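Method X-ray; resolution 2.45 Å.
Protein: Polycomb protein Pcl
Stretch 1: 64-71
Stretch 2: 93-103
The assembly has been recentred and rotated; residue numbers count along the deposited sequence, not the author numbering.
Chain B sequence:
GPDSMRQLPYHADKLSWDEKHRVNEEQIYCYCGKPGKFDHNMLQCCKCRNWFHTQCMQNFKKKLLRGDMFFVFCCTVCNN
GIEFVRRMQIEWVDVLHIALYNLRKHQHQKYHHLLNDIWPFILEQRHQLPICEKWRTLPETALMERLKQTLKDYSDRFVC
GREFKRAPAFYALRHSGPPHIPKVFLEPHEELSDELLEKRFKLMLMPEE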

# COMPACT_ATOMS: atom_id res chain seq x y z
N LEU B 64 -9.70 4.62 -1.37
CA LEU B 64 -8.38 4.07 -1.13
C LEU B 64 -7.60 4.91 -0.15
O LEU B 64 -7.47 6.12 -0.34
CB LEU B 64 -7.60 3.98 -2.44
CG LEU B 64 -7.84 2.76 -3.31
CD1 LEU B 64 -6.80 2.70 -4.42
CD2 LEU B 64 -7.82 1.49 -2.49
N LEU B 65 -7.07 4.28 0.88
CA LEU B 65 -6.22 4.98 1.84
C LEU B 65 -5.00 5.54 1.12
O LEU B 65 -4.50 4.93 0.18
CB LEU B 65 -5.80 4.05 2.98
CG LEU B 65 -6.77 3.89 4.15
CD1 LEU B 65 -6.40 2.70 5.01
CD2 LEU B 65 -6.80 5.16 4.98
N ARG B 66 -4.54 6.70 1.56
CA ARG B 66 -3.43 7.37 0.89
C ARG B 66 -2.15 6.54 1.00
O ARG B 66 -1.66 6.27 2.09
CB ARG B 66 -3.21 8.77 1.48
CG ARG B 66 -2.66 9.77 0.49
CD ARG B 66 -2.72 11.19 1.04
NE ARG B 66 -2.53 12.18 -0.02
CZ ARG B 66 -1.34 12.63 -0.42
NH1 ARG B 66 -0.23 12.17 0.14
NH2 ARG B 66 -1.27 13.53 -1.40
N GLY B 67 -1.63 6.13 -0.16
CA GLY B 67 -0.43 5.31 -0.20
C GLY B 67 -0.74 3.87 -0.54
O GLY B 67 0.16 3.11 -0.92
N ASP B 68 -2.01 3.49 -0.45
CA ASP B 68 -2.40 2.11 -0.66
C ASP B 68 -2.64 1.84 -2.13
O ASP B 68 -3.68 2.17 -2.67
CB ASP B 68 -3.66 1.81 0.13
CG ASP B 68 -4.16 0.41 -0.08
OD1 ASP B 68 -3.51 -0.35 -0.80
OD2 ASP B 68 -5.21 0.06 0.48
N MET B 69 -1.67 1.22 -2.77
CA MET B 69 -1.74 0.90 -4.17
C MET B 69 -1.54 -0.58 -4.42
O MET B 69 -1.08 -0.97 -5.48
CB MET B 69 -0.72 1.70 -4.96
CG MET B 69 -1.11 3.15 -5.15
SD MET B 69 0.30 4.19 -5.50
CE MET B 69 0.94 3.44 -6.99
N PHE B 70 -1.85 -1.40 -3.43
CA PHE B 70 -1.47 -2.80 -3.50
C PHE B 70 -2.45 -3.57 -4.36
O PHE B 70 -3.29 -4.31 -3.86
CB PHE B 70 -1.40 -3.39 -2.10
CG PHE B 70 -0.31 -2.82 -1.26
CD1 PHE B 70 -0.51 -1.68 -0.52
CD2 PHE B 70 0.93 -3.42 -1.21
CE1 PHE B 70 0.50 -1.15 0.25
CE2 PHE B 70 1.94 -2.90 -0.45
CZ PHE B 70 1.73 -1.77 0.29
N PHE B 71 -2.33 -3.37 -5.66
CA PHE B 71 -3.18 -4.00 -6.65
C PHE B 71 -2.36 -4.40 -7.86
O PHE B 71 -1.32 -3.83 -8.13
CB PHE B 71 -4.25 -3.02 -7.12
CG PHE B 71 -5.29 -2.71 -6.09
CD1 PHE B 71 -6.39 -3.52 -5.94
CD2 PHE B 71 -5.16 -1.60 -5.28
CE1 PHE B 71 -7.35 -3.23 -5.00
CE2 PHE B 71 -6.12 -1.31 -4.34
CZ PHE B 71 -7.22 -2.12 -4.20
N VAL B 93 4.15 -4.79 7.79
CA VAL B 93 4.97 -3.64 7.47
C VAL B 93 4.21 -2.70 6.55
O VAL B 93 4.30 -1.49 6.67
CB VAL B 93 6.29 -4.05 6.81
CG1 VAL B 93 6.04 -4.98 5.64
CG2 VAL B 93 7.06 -2.83 6.35
N ASP B 94 3.47 -3.27 5.60
CA ASP B 94 2.63 -2.49 4.70
C ASP B 94 1.52 -1.75 5.43
O ASP B 94 1.23 -0.60 5.13
CB ASP B 94 2.07 -3.39 3.60
CG ASP B 94 3.14 -4.19 2.90
OD1 ASP B 94 4.22 -3.65 2.65
OD2 ASP B 94 2.90 -5.37 2.60
N VAL B 95 0.91 -2.40 6.40
CA VAL B 95 -0.12 -1.79 7.24
C VAL B 95 0.46 -0.64 8.06
O VAL B 95 -0.14 0.43 8.16
CB VAL B 95 -0.74 -2.83 8.19
CG1 VAL B 95 -1.67 -2.15 9.19
CG2 VAL B 95 -1.48 -3.89 7.40
N LEU B 96 1.64 -0.86 8.63
CA LEU B 96 2.31 0.15 9.44
C LEU B 96 2.73 1.35 8.62
O LEU B 96 2.59 2.50 9.06
CB LEU B 96 3.53 -0.46 10.15
CG LEU B 96 3.23 -1.42 11.29
CD1 LEU B 96 4.50 -2.13 11.75
CD2 LEU B 96 2.58 -0.69 12.45
N HIS B 97 3.25 1.10 7.42
CA HIS B 97 3.67 2.18 6.54
C HIS B 97 2.46 2.99 6.08
O HIS B 97 2.52 4.22 6.02
CB HIS B 97 4.44 1.64 5.33
CG HIS B 97 5.25 2.68 4.61
ND1 HIS B 97 6.53 2.44 4.15
CD2 HIS B 97 4.96 3.95 4.27
CE1 HIS B 97 6.99 3.53 3.57
NE2 HIS B 97 6.06 4.46 3.62
N ILE B 98 1.37 2.30 5.76
CA ILE B 98 0.12 2.95 5.40
C ILE B 98 -0.39 3.80 6.56
O ILE B 98 -0.84 4.93 6.36
CB ILE B 98 -0.96 1.92 5.00
CG1 ILE B 98 -0.68 1.36 3.60
CG2 ILE B 98 -2.35 2.54 5.04
CD1 ILE B 98 -1.63 0.26 3.18
N ALA B 99 -0.31 3.25 7.77
CA ALA B 99 -0.77 3.95 8.96
C ALA B 99 0.02 5.24 9.19
O ALA B 99 -0.56 6.30 9.38
CB ALA B 99 -0.66 3.04 10.18
N LEU B 100 1.34 5.13 9.16
CA LEU B 100 2.21 6.28 9.41
C LEU B 100 2.14 7.32 8.29
O LEU B 100 2.37 8.50 8.52
CB LEU B 100 3.65 5.81 9.60
CG LEU B 100 3.92 4.99 10.87
CD1 LEU B 100 5.35 4.47 10.88
CD2 LEU B 100 3.65 5.82 12.11
N TYR B 101 1.84 6.86 7.08
CA TYR B 101 1.78 7.76 5.92
C TYR B 101 0.51 8.61 5.94
O TYR B 101 0.54 9.79 5.62
CB TYR B 101 1.86 6.95 4.62
CG TYR B 101 1.99 7.80 3.38
CD1 TYR B 101 3.18 8.45 3.08
CD2 TYR B 101 0.94 7.93 2.49
CE1 TYR B 101 3.31 9.22 1.94
CE2 TYR B 101 1.06 8.70 1.34
CZ TYR B 101 2.25 9.34 1.07
OH TYR B 101 2.37 10.10 -0.07
N ASN B 102 -0.60 7.99 6.33
CA ASN B 102 -1.89 8.69 6.38
C ASN B 102 -2.01 9.59 7.60
O ASN B 102 -2.60 10.67 7.53
CB ASN B 102 -3.04 7.68 6.36
CG ASN B 102 -3.38 7.21 4.97
OD1 ASN B 102 -4.41 7.58 4.41
ND2 ASN B 102 -2.50 6.39 4.39
N LEU B 103 -1.46 9.15 8.73
CA LEU B 103 -1.51 9.93 9.96
C LEU B 103 -0.68 11.20 9.85
O LEU B 103 -1.21 12.30 9.97
CB LEU B 103 -1.03 9.09 11.15
CG LEU B 103 -1.96 7.99 11.67
CD1 LEU B 103 -1.31 7.24 12.82
CD2 LEU B 103 -3.30 8.57 12.09

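A single side chain, that of Asn102, grips the backbone of Arg66 at both its polar atoms. Arg66 N donates to Asn102 OD1 at 3.0 Å, while Asn102 ND2 donates to Arg66 O at a very short 2.5 Å. Asparagine suits this place because its amide carries an acceptor and a donor side by side, matching the N and O of Arg66, in a segment with no regular helix or strand. Asn102 ND2 also donates to Ile98 O at 3.0 Å, one helical turn earlier.

Arg66 lies in a type II turn from Leu65 to Asp68, closed by Asp68 N to Leu65 O at 2.9 Å. Gly67 takes the turn's positive phi of 105°, where a CB would jam against the preceding carbonyl oxygen; it would also lie only 3.0 Å from Tyr101 CD2. The bare glycine thus lets the turn settle against the helix, and the Tyr101 ring presents its edge to Arg66 O.

Ile98, that same turn back, supplies the apolar surface, its branched aliphatic side chain offering a methyl to each of two apolar partners: Ile98 CG2 lies 4.1 Å from Leu65 CD1 and Ile98 CD1 3.9 Å from Phe70 CE1. Farther along, Phe70 CZ rests 3.7 Å from Asp94 CB, meeting the aliphatic part of an acidic residue. Asp68 OD1 accepts from Phe70 N at 3.3 Å, bracing the loop that carries this ring.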